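Long-range contact in exopolygalacturonase (Yersinia enterocolitica, PDB 2UVF), which hydrolyses polygalacturonan in pectin as a family 28 exopolygalacturonase of the periplasm, probably releasing digalacturonic acid from the chain end: residues A[355-360]-A[381-386]. Numbering follows the deposited sequence.
Sequences HGIMNL and DGIEFG. With ADA (alpha-D-galactopyranuronic acid), chain C; ADA (alpha-D-galactopyranuronic acid), chain B.
Strands 357-360 and 383-386 run parallel, 9° apart, as strands of successive coils of the right-handed beta-helix of family 28 glycoside hydrolases. Backbone bonds alternate between them: Ile357 N gives to Gly382 O, Glu384 N to Ile357 O at 2.7 Å and nearly along the C=O axis, Asn359 N to Glu384 O, and Gly386 N to Asn359 O. The face bearing Ile357, Asn359, Ile383 and Phe385 packs into the interior of the beta-helix, whereas the face with Met358 and Glu384, beside His355 and Asp381, borders the bound sugars. On the inner face the Asn359 amide lies alongside the Phe385 ring, their planes 26° apart, with ND2 3.7 Å from Phe385 CE1, and sends a weak bond to Glu384 O; Ile383 CG2 sits over one face of that ring, offset toward its rim.

On the sugar side, the extended Glu384 chain crosses the His355 side chain at about a right angle and sets OE2 over the centre of the imidazole, 2.9 Å above its plane, without a hydrogen bond. His355 NE2 instead makes a nearly straight 2.7 Å bond to O6A of ADA (chain C), while ND1 is hydrogen-bonded to Asn379 O; held at both nitrogens, the ring cannot easily rotate. Asp381 OD2 comes 2.9 Å from Glu384 OE2, two acceptors so close that one carboxylate may be protonated, and accepts a weak hydrogen bond from O2 of ADA (chain B). Asp402, Asn406 and Arg240 also hydrogen-bond the sugars.

Strands 334-339 and 405-408 flank the pair as the next strands of the same parallel sheet, while Val365 and Val393 of strands 365-368 and 391-394 pack against Phe385 in the helix interior.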
# COMPACT_ATOMS: atom_id res chain seq x y z
N HIS A 355 -4.98 -10.18 6.65
CA HIS A 355 -4.44 -9.03 5.90
C HIS A 355 -4.89 -7.73 6.55
O HIS A 355 -5.79 -7.73 7.38
CB HIS A 355 -4.93 -9.00 4.43
CG HIS A 355 -4.59 -10.22 3.61
ND1 HIS A 355 -3.37 -10.86 3.67
CD2 HIS A 355 -5.29 -10.86 2.65
CE1 HIS A 355 -3.35 -11.86 2.81
NE2 HIS A 355 -4.50 -11.87 2.17
N GLY A 356 -4.28 -6.62 6.13
CA GLY A 356 -4.64 -5.27 6.61
C GLY A 356 -5.80 -4.74 5.79
O GLY A 356 -6.93 -5.22 5.94
N ILE A 357 -5.50 -3.80 4.90
CA ILE A 357 -6.53 -3.19 4.03
C ILE A 357 -6.59 -3.81 2.63
O ILE A 357 -5.58 -3.84 1.92
CB ILE A 357 -6.36 -1.64 3.99
CG1 ILE A 357 -6.64 -1.07 5.39
CG2 ILE A 357 -7.30 -1.00 2.94
CD1 ILE A 357 -6.18 0.31 5.60
N MET A 358 -7.77 -4.30 2.25
CA MET A 358 -7.98 -4.93 0.95
C MET A 358 -8.95 -4.12 0.10
O MET A 358 -10.01 -3.72 0.58
CB MET A 358 -8.55 -6.35 1.09
CG MET A 358 -7.66 -7.35 1.81
SD MET A 358 -8.55 -8.91 2.05
CE MET A 358 -8.65 -9.50 0.35
N ASN A 359 -8.55 -3.89 -1.16
CA ASN A 359 -9.39 -3.26 -2.16
C ASN A 359 -9.51 -4.24 -3.29
O ASN A 359 -8.50 -4.64 -3.88
CB ASN A 359 -8.75 -1.98 -2.70
CG ASN A 359 -8.63 -0.93 -1.67
OD1 ASN A 359 -9.51 -0.09 -1.52
ND2 ASN A 359 -7.54 -0.97 -0.89
N LEU A 360 -10.73 -4.68 -3.54
CA LEU A 360 -10.99 -5.68 -4.57
C LEU A 360 -11.94 -5.08 -5.60
O LEU A 360 -13.05 -4.67 -5.26
CB LEU A 360 -11.55 -6.97 -3.94
CG LEU A 360 -10.66 -7.79 -2.98
CD1 LEU A 360 -11.40 -9.01 -2.53
CD2 LEU A 360 -9.27 -8.18 -3.56
N ASP A 381 -0.29 -7.69 5.40
CA ASP A 381 0.21 -6.67 4.48
C ASP A 381 -0.53 -5.36 4.72
O ASP A 381 -1.61 -5.38 5.29
CB ASP A 381 0.24 -7.09 2.98
CG ASP A 381 -0.92 -7.93 2.56
OD1 ASP A 381 -2.03 -7.77 3.17
OD2 ASP A 381 -0.73 -8.75 1.60
N GLY A 382 0.08 -4.25 4.33
CA GLY A 382 -0.48 -2.93 4.63
C GLY A 382 -1.72 -2.64 3.81
O GLY A 382 -2.81 -2.54 4.35
N ILE A 383 -1.55 -2.51 2.49
CA ILE A 383 -2.68 -2.31 1.59
C ILE A 383 -2.54 -3.25 0.41
O ILE A 383 -1.51 -3.27 -0.26
CB ILE A 383 -2.80 -0.83 1.08
CG1 ILE A 383 -2.85 0.18 2.25
CG2 ILE A 383 -4.06 -0.69 0.18
CD1 ILE A 383 -2.72 1.65 1.87
N GLU A 384 -3.58 -4.06 0.18
CA GLU A 384 -3.70 -4.83 -1.06
C GLU A 384 -4.54 -4.09 -2.07
O GLU A 384 -5.62 -3.61 -1.73
CB GLU A 384 -4.33 -6.20 -0.81
CG GLU A 384 -3.48 -7.13 -0.02
CD GLU A 384 -4.11 -8.47 0.16
OE1 GLU A 384 -5.24 -8.68 -0.31
OE2 GLU A 384 -3.45 -9.32 0.77
N PHE A 385 -4.04 -3.98 -3.30
CA PHE A 385 -4.82 -3.51 -4.44
C PHE A 385 -5.03 -4.71 -5.38
O PHE A 385 -4.07 -5.33 -5.86
CB PHE A 385 -4.14 -2.33 -5.14
CG PHE A 385 -4.14 -1.04 -4.35
CD1 PHE A 385 -5.33 -0.38 -4.06
CD2 PHE A 385 -2.93 -0.49 -3.90
CE1 PHE A 385 -5.33 0.81 -3.31
CE2 PHE A 385 -2.92 0.70 -3.16
CZ PHE A 385 -4.13 1.36 -2.87
N GLY A 386 -6.30 -5.07 -5.60
CA GLY A 386 -6.63 -6.28 -6.36
C GLY A 386 -7.61 -6.03 -7.49
O GLY A 386 -8.78 -5.68 -7.25
C1 ADA C . -1.24 -13.16 -2.39
C2 ADA C . -1.55 -11.79 -3.03
C3 ADA C . -2.30 -10.94 -1.99
C4 ADA C . -3.61 -11.67 -1.56
C5 ADA C . -3.28 -13.06 -0.99
C6 ADA C . -4.45 -13.98 -0.53
O2 ADA C . -0.34 -11.14 -3.49
O3 ADA C . -2.55 -9.63 -2.48
O4 ADA C . -4.53 -11.78 -2.65
O5 ADA C . -2.46 -13.83 -1.93
O6B ADA C . -4.43 -15.16 -0.95
O6A ADA C . -5.33 -13.50 0.23
C1 ADA B . 2.26 -12.62 0.95
C2 ADA B . 0.74 -12.43 1.16
C3 ADA B . 0.09 -13.82 0.93
C4 ADA B . 0.15 -14.07 -0.58
C5 ADA B . 1.64 -14.15 -0.95
C6 ADA B . 1.83 -14.33 -2.47
O1 ADA B . 2.84 -13.66 1.80
O2 ADA B . 0.42 -11.87 2.41
O3 ADA B . -1.24 -13.93 1.50
O4 ADA B . -0.39 -12.90 -1.25
O5 ADA B . 2.41 -12.97 -0.46
O6B ADA B . 1.84 -13.30 -3.19
O6A ADA B . 1.98 -15.50 -2.91